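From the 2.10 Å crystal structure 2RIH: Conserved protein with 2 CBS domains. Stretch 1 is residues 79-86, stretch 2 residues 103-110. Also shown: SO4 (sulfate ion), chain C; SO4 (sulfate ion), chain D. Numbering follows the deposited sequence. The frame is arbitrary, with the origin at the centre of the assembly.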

ATOM      1  N   SER A  79      -6.820   3.372 -15.290  1.00 24.22           N
ATOM      2  CA  SER A  79      -8.028   4.192 -15.320  1.00 24.82           C
ATOM      3  C   SER A  79      -8.448   4.537 -13.891  1.00 24.24           C
ATOM      4  O   SER A  79      -8.362   3.681 -13.006  1.00 24.41           O
ATOM      5  CB  SER A  79      -9.160   3.463 -16.036  1.00 24.48           C
ATOM      6  OG  SER A  79     -10.209   4.354 -16.339  1.00 26.79           O
ATOM      7  N   PRO A  80      -8.876   5.794 -13.649  1.00 24.35           N
ATOM      8  CA  PRO A  80      -9.264   6.149 -12.281  1.00 22.62           C
ATOM      9  C   PRO A  80     -10.544   5.451 -11.794  1.00 21.72           C
ATOM     10  O   PRO A  80     -11.590   5.512 -12.459  1.00 19.16           O
ATOM     11  CB  PRO A  80      -9.475   7.676 -12.351  1.00 24.01           C
ATOM     12  CG  PRO A  80      -8.856   8.109 -13.621  1.00 24.35           C
ATOM     13  CD  PRO A  80      -9.013   6.946 -14.555  1.00 23.63           C
ATOM     14  N   ILE A  81     -10.437   4.775 -10.653  1.00 19.73           N
ATOM     15  CA  ILE A  81     -11.591   4.224  -9.961  1.00 21.00           C
ATOM     16  C   ILE A  81     -12.019   5.278  -8.940  1.00 21.28           C
ATOM     17  O   ILE A  81     -11.286   5.583  -7.992  1.00 22.37           O
ATOM     18  CB  ILE A  81     -11.289   2.878  -9.250  1.00 21.23           C
ATOM     19  CG1 ILE A  81     -10.723   1.836 -10.237  1.00 22.12           C
ATOM     20  CG2 ILE A  81     -12.560   2.348  -8.540  1.00 20.22           C
ATOM     21  CD1 ILE A  81     -11.545   1.623 -11.528  1.00 21.68           C
ATOM     22  N   THR A  82     -13.203   5.837  -9.142  1.00 21.36           N
ATOM     23  CA  THR A  82     -13.625   6.999  -8.383  1.00 22.72           C
ATOM     24  C   THR A  82     -14.822   6.756  -7.471  1.00 23.15           C
ATOM     25  O   THR A  82     -15.622   5.850  -7.692  1.00 22.33           O
ATOM     26  CB  THR A  82     -14.010   8.165  -9.320  1.00 22.42           C
ATOM     27  OG1 THR A  82     -15.153   7.788 -10.088  1.00 24.11           O
ATOM     28  CG2 THR A  82     -12.855   8.539 -10.265  1.00 21.36           C
ATOM     29  N   VAL A  83     -14.915   7.598  -6.445  1.00 23.30           N
ATOM     30  CA  VAL A  83     -16.122   7.735  -5.634  1.00 23.72           C
ATOM     31  C   VAL A  83     -16.418   9.217  -5.505  1.00 22.99           C
ATOM     32  O   VAL A  83     -15.559  10.052  -5.771  1.00 20.88           O
ATOM     33  CB  VAL A  83     -15.977   7.110  -4.220  1.00 23.42           C
ATOM     34  CG1 VAL A  83     -15.820   5.606  -4.326  1.00 25.33           C
ATOM     35  CG2 VAL A  83     -14.808   7.740  -3.453  1.00 23.38           C
ATOM     36  N   LEU A  84     -17.646   9.535  -5.113  1.00 24.01           N
ATOM     37  CA  LEU A  84     -18.040  10.914  -4.852  1.00 23.28           C
ATOM     38  C   LEU A  84     -17.610  11.327  -3.451  1.00 22.33           C
ATOM     39  O   LEU A  84     -17.541  10.492  -2.550  1.00 21.26           O
ATOM     40  CB  LEU A  84     -19.558  11.088  -4.998  1.00 22.55           C
ATOM     41  CG  LEU A  84     -20.153  10.898  -6.389  1.00 21.80           C
ATOM     42  CD1 LEU A  84     -21.672  10.760  -6.285  1.00 23.71           C
ATOM     43  CD2 LEU A  84     -19.765  12.057  -7.325  1.00 21.98           C
ATOM     44  N   ASP A  85     -17.308  12.616  -3.282  1.00 23.92           N
ATOM     45  CA  ASP A  85     -17.015  13.201  -1.968  1.00 25.29           C
ATOM     46  C   ASP A  85     -18.191  13.054  -0.979  1.00 26.39           C
ATOM     47  O   ASP A  85     -17.997  13.058   0.243  1.00 26.59           O
ATOM     48  CB  ASP A  85     -16.597  14.682  -2.100  1.00 26.38           C
ATOM     49  CG  ASP A  85     -17.638  15.549  -2.819  1.00 27.96           C
ATOM     50  OD1 ASP A  85     -18.557  15.016  -3.476  1.00 27.16           O
ATOM     51  OD2 ASP A  85     -17.516  16.787  -2.739  1.00 30.52           O
ATOM     52  N   THR A  86     -19.393  12.902  -1.529  1.00 25.08           N
ATOM     53  CA  THR A  86     -20.627  12.721  -0.772  1.00 25.62           C
ATOM     54  C   THR A  86     -21.040  11.253  -0.552  1.00 26.50           C
ATOM     55  O   THR A  86     -22.024  10.988   0.141  1.00 26.35           O
ATOM     56  CB  THR A  86     -21.793  13.402  -1.512  1.00 26.67           C
ATOM     57  OG1 THR A  86     -21.820  12.933  -2.866  1.00 25.30           O
ATOM     58  CG2 THR A  86     -21.632  14.927  -1.498  1.00 25.51           C
ATOM     59  N   HIS A 103      -6.635   2.289  -2.952  1.00 19.64           N
ATOM     60  CA  HIS A 103      -6.956   3.710  -3.044  1.00 23.38           C
ATOM     61  C   HIS A 103      -8.175   3.886  -3.925  1.00 23.58           C
ATOM     62  O   HIS A 103      -8.492   3.009  -4.723  1.00 25.90           O
ATOM     63  CB  HIS A 103      -5.800   4.496  -3.682  1.00 23.58           C
ATOM     64  CG  HIS A 103      -4.544   4.493  -2.870  1.00 24.57           C
ATOM     65  ND1 HIS A 103      -3.599   3.493  -2.970  1.00 23.56           N
ATOM     66  CD2 HIS A 103      -4.074   5.365  -1.947  1.00 22.92           C
ATOM     67  CE1 HIS A 103      -2.603   3.753  -2.142  1.00 23.26           C
ATOM     68  NE2 HIS A 103      -2.869   4.877  -1.505  1.00 20.53           N
ATOM     69  N   VAL A 104      -8.860   5.016  -3.753  1.00 25.08           N
ATOM     70  CA  VAL A 104      -9.865   5.485  -4.699  1.00 23.93           C
ATOM     71  C   VAL A 104      -9.702   6.987  -4.856  1.00 24.66           C
ATOM     72  O   VAL A 104      -9.317   7.698  -3.913  1.00 21.19           O
ATOM     73  CB  VAL A 104     -11.341   5.168  -4.297  1.00 25.60           C
ATOM     74  CG1 VAL A 104     -11.622   3.688  -4.407  1.00 27.85           C
ATOM     75  CG2 VAL A 104     -11.669   5.701  -2.904  1.00 26.26           C
ATOM     76  N   VAL A 105      -9.985   7.457  -6.064  1.00 25.33           N
ATOM     77  CA  VAL A 105      -9.971   8.879  -6.368  1.00 24.30           C
ATOM     78  C   VAL A 105     -11.322   9.457  -5.954  1.00 24.85           C
ATOM     79  O   VAL A 105     -12.364   8.946  -6.359  1.00 26.56           O
ATOM     80  CB  VAL A 105      -9.695   9.106  -7.869  1.00 22.82           C
ATOM     81  CG1 VAL A 105      -9.769  10.588  -8.224  1.00 21.86           C
ATOM     82  CG2 VAL A 105      -8.333   8.540  -8.235  1.00 22.76           C
ATOM     83  N   VAL A 106     -11.305  10.485  -5.108  1.00 23.56           N
ATOM     84  CA  VAL A 106     -12.533  11.153  -4.689  1.00 23.31           C
ATOM     85  C   VAL A 106     -12.781  12.351  -5.594  1.00 22.25           C
ATOM     86  O   VAL A 106     -11.915  13.207  -5.750  1.00 22.71           O
ATOM     87  CB  VAL A 106     -12.472  11.627  -3.213  1.00 23.68           C
ATOM     88  CG1 VAL A 106     -13.801  12.225  -2.790  1.00 23.50           C
ATOM     89  CG2 VAL A 106     -12.099  10.469  -2.284  1.00 25.05           C
ATOM     90  N   VAL A 107     -13.967  12.401  -6.189  1.00 23.65           N
ATOM     91  CA  VAL A 107     -14.354  13.498  -7.067  1.00 22.92           C
ATOM     92  C   VAL A 107     -15.682  14.088  -6.599  1.00 22.82           C
ATOM     93  O   VAL A 107     -16.391  13.478  -5.793  1.00 22.57           O
ATOM     94  CB  VAL A 107     -14.451  13.046  -8.547  1.00 22.86           C
ATOM     95  CG1 VAL A 107     -13.080  12.580  -9.059  1.00 22.23           C
ATOM     96  CG2 VAL A 107     -15.508  11.945  -8.727  1.00 21.77           C
ATOM     97  N   ASN A 108     -15.988  15.297  -7.062  1.00 21.61           N
ATOM     98  CA  ASN A 108     -17.271  15.921  -6.770  1.00 24.19           C
ATOM     99  C   ASN A 108     -18.268  15.636  -7.891  1.00 25.11           C
ATOM    100  O   ASN A 108     -17.916  15.001  -8.888  1.00 23.16           O
ATOM    101  CB  ASN A 108     -17.115  17.430  -6.509  1.00 24.08           C
ATOM    102  CG  ASN A 108     -16.598  18.207  -7.712  1.00 23.88           C
ATOM    103  OD1 ASN A 108     -16.751  17.796  -8.868  1.00 23.88           O
ATOM    104  ND2 ASN A 108     -16.003  19.365  -7.438  1.00 22.77           N
ATOM    105  N   LYS A 109     -19.502  16.106  -7.715  1.00 27.53           N
ATOM    106  CA  LYS A 109     -20.591  15.912  -8.693  1.00 28.21           C
ATOM    107  C   LYS A 109     -20.258  16.412 -10.105  1.00 28.37           C
ATOM    108  O   LYS A 109     -20.874  15.971 -11.083  1.00 28.10           O
ATOM    109  CB  LYS A 109     -21.876  16.593  -8.204  1.00 30.62           C
ATOM    110  CG  LYS A 109     -21.711  18.078  -7.905  1.00 31.39           C
ATOM    111  CD  LYS A 109     -23.021  18.758  -7.592  1.00 32.48           C
ATOM    112  CE  LYS A 109     -22.778  20.185  -7.108  1.00 34.33           C
ATOM    113  NZ  LYS A 109     -22.131  21.059  -8.143  1.00 36.26           N
ATOM    114  N   ASN A 110     -19.299  17.334 -10.203  1.00 28.09           N
ATOM    115  CA  ASN A 110     -18.848  17.871 -11.486  1.00 28.42           C
ATOM    116  C   ASN A 110     -17.610  17.157 -12.038  1.00 29.74           C
ATOM    117  O   ASN A 110     -17.011  17.611 -13.018  1.00 29.77           O
ATOM    118  CB  ASN A 110     -18.589  19.381 -11.364  1.00 29.11           C
ATOM    119  CG  ASN A 110     -19.869  20.183 -11.191  1.00 31.94           C
ATOM    120  OD1 ASN A 110     -20.971  19.679 -11.413  1.00 32.17           O
ATOM    121  ND2 ASN A 110     -19.726  21.447 -10.807  1.00 34.20           N
TER
HETATM  122  S   SO4 C 139      -2.809   0.520  -5.043  1.00 28.29           S
HETATM  123  O1  SO4 C 139      -3.184  -0.818  -4.601  1.00 27.50           O
HETATM  124  O2  SO4 C 139      -3.955   1.411  -4.854  1.00 27.88           O
HETATM  125  O3  SO4 C 139      -1.699   1.046  -4.255  1.00 28.52           O
HETATM  126  O4  SO4 C 139      -2.443   0.444  -6.440  1.00 28.73           O
HETATM  127  S   SO4 D 140      -1.165   5.775   1.668  1.00 28.55           S
HETATM  128  O1  SO4 D 140      -1.794   4.488   1.903  1.00 27.97           O
HETATM  129  O2  SO4 D 140      -1.904   6.810   2.379  1.00 33.64           O
HETATM  130  O3  SO4 D 140       0.189   5.764   2.179  1.00 29.03           O
HETATM  131  O4  SO4 D 140      -1.147   6.067   0.250  1.00 28.79           O
HETATM  132  O   HOH W   1     -20.395  16.347  -4.989  1.00 29.49           O

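What holds the two stretches together most firmly? Four backbone hydrogen bonds join them as neighbouring parallel strands. Val105 N donates to Ile81 O (3.0 Å), Val83 N to Val105 O (2.9 Å), Val107 N to Val83 O (2.9 Å) and Asp85 N to Val107 O (2.8 Å). The ladder is typical of parallel pairing: Val83 uses both its N and its O, reaching Val105 on one strand position and Val107 two residues on. Thr82, Val83 and Leu84 therefore lie in register with Val105, Val106 and Val107. The same carbonyls also receive CA-H...O contacts, as from Thr82 CA to Val105 O at 3.1 Å.

How does the pairing continue where the strands end? A water bridges the two stretches there, donating to Asp85 OD1 at 2.7 Å and accepting from Lys109 N at 2.9 Å. Those two atoms are themselves 4.5 Å apart, so the water makes the link that they do not make directly.

Which side chains meet on each face of the sheet? Val83 and Val106 share one face, where Val83 CG2 lies 4.0 Å from Val106 CG2 and 3.8 Å from Val104 CG2. Such branched side chains suit an apolar layer, and all three valines are buried. Thr82, Leu84, Val105 and Val107 occupy the other face; Thr82 CB approaches Val107 CG2 at 4.1 Å, and Leu84 CD2 comes within 3.8 Å of Asn108 O. Near the end of the pairing, Val106 CG1 rests 3.5 Å from Asp85 CA.

What does His103 do at the start of its strand? Its ring leads away from the first stretch and binds two sulfate ions at its edge: ND1 donates to O2 of the chain C sulfate (2.8 Å), and NE2 to O4 of the chain D sulfate (2.7 Å).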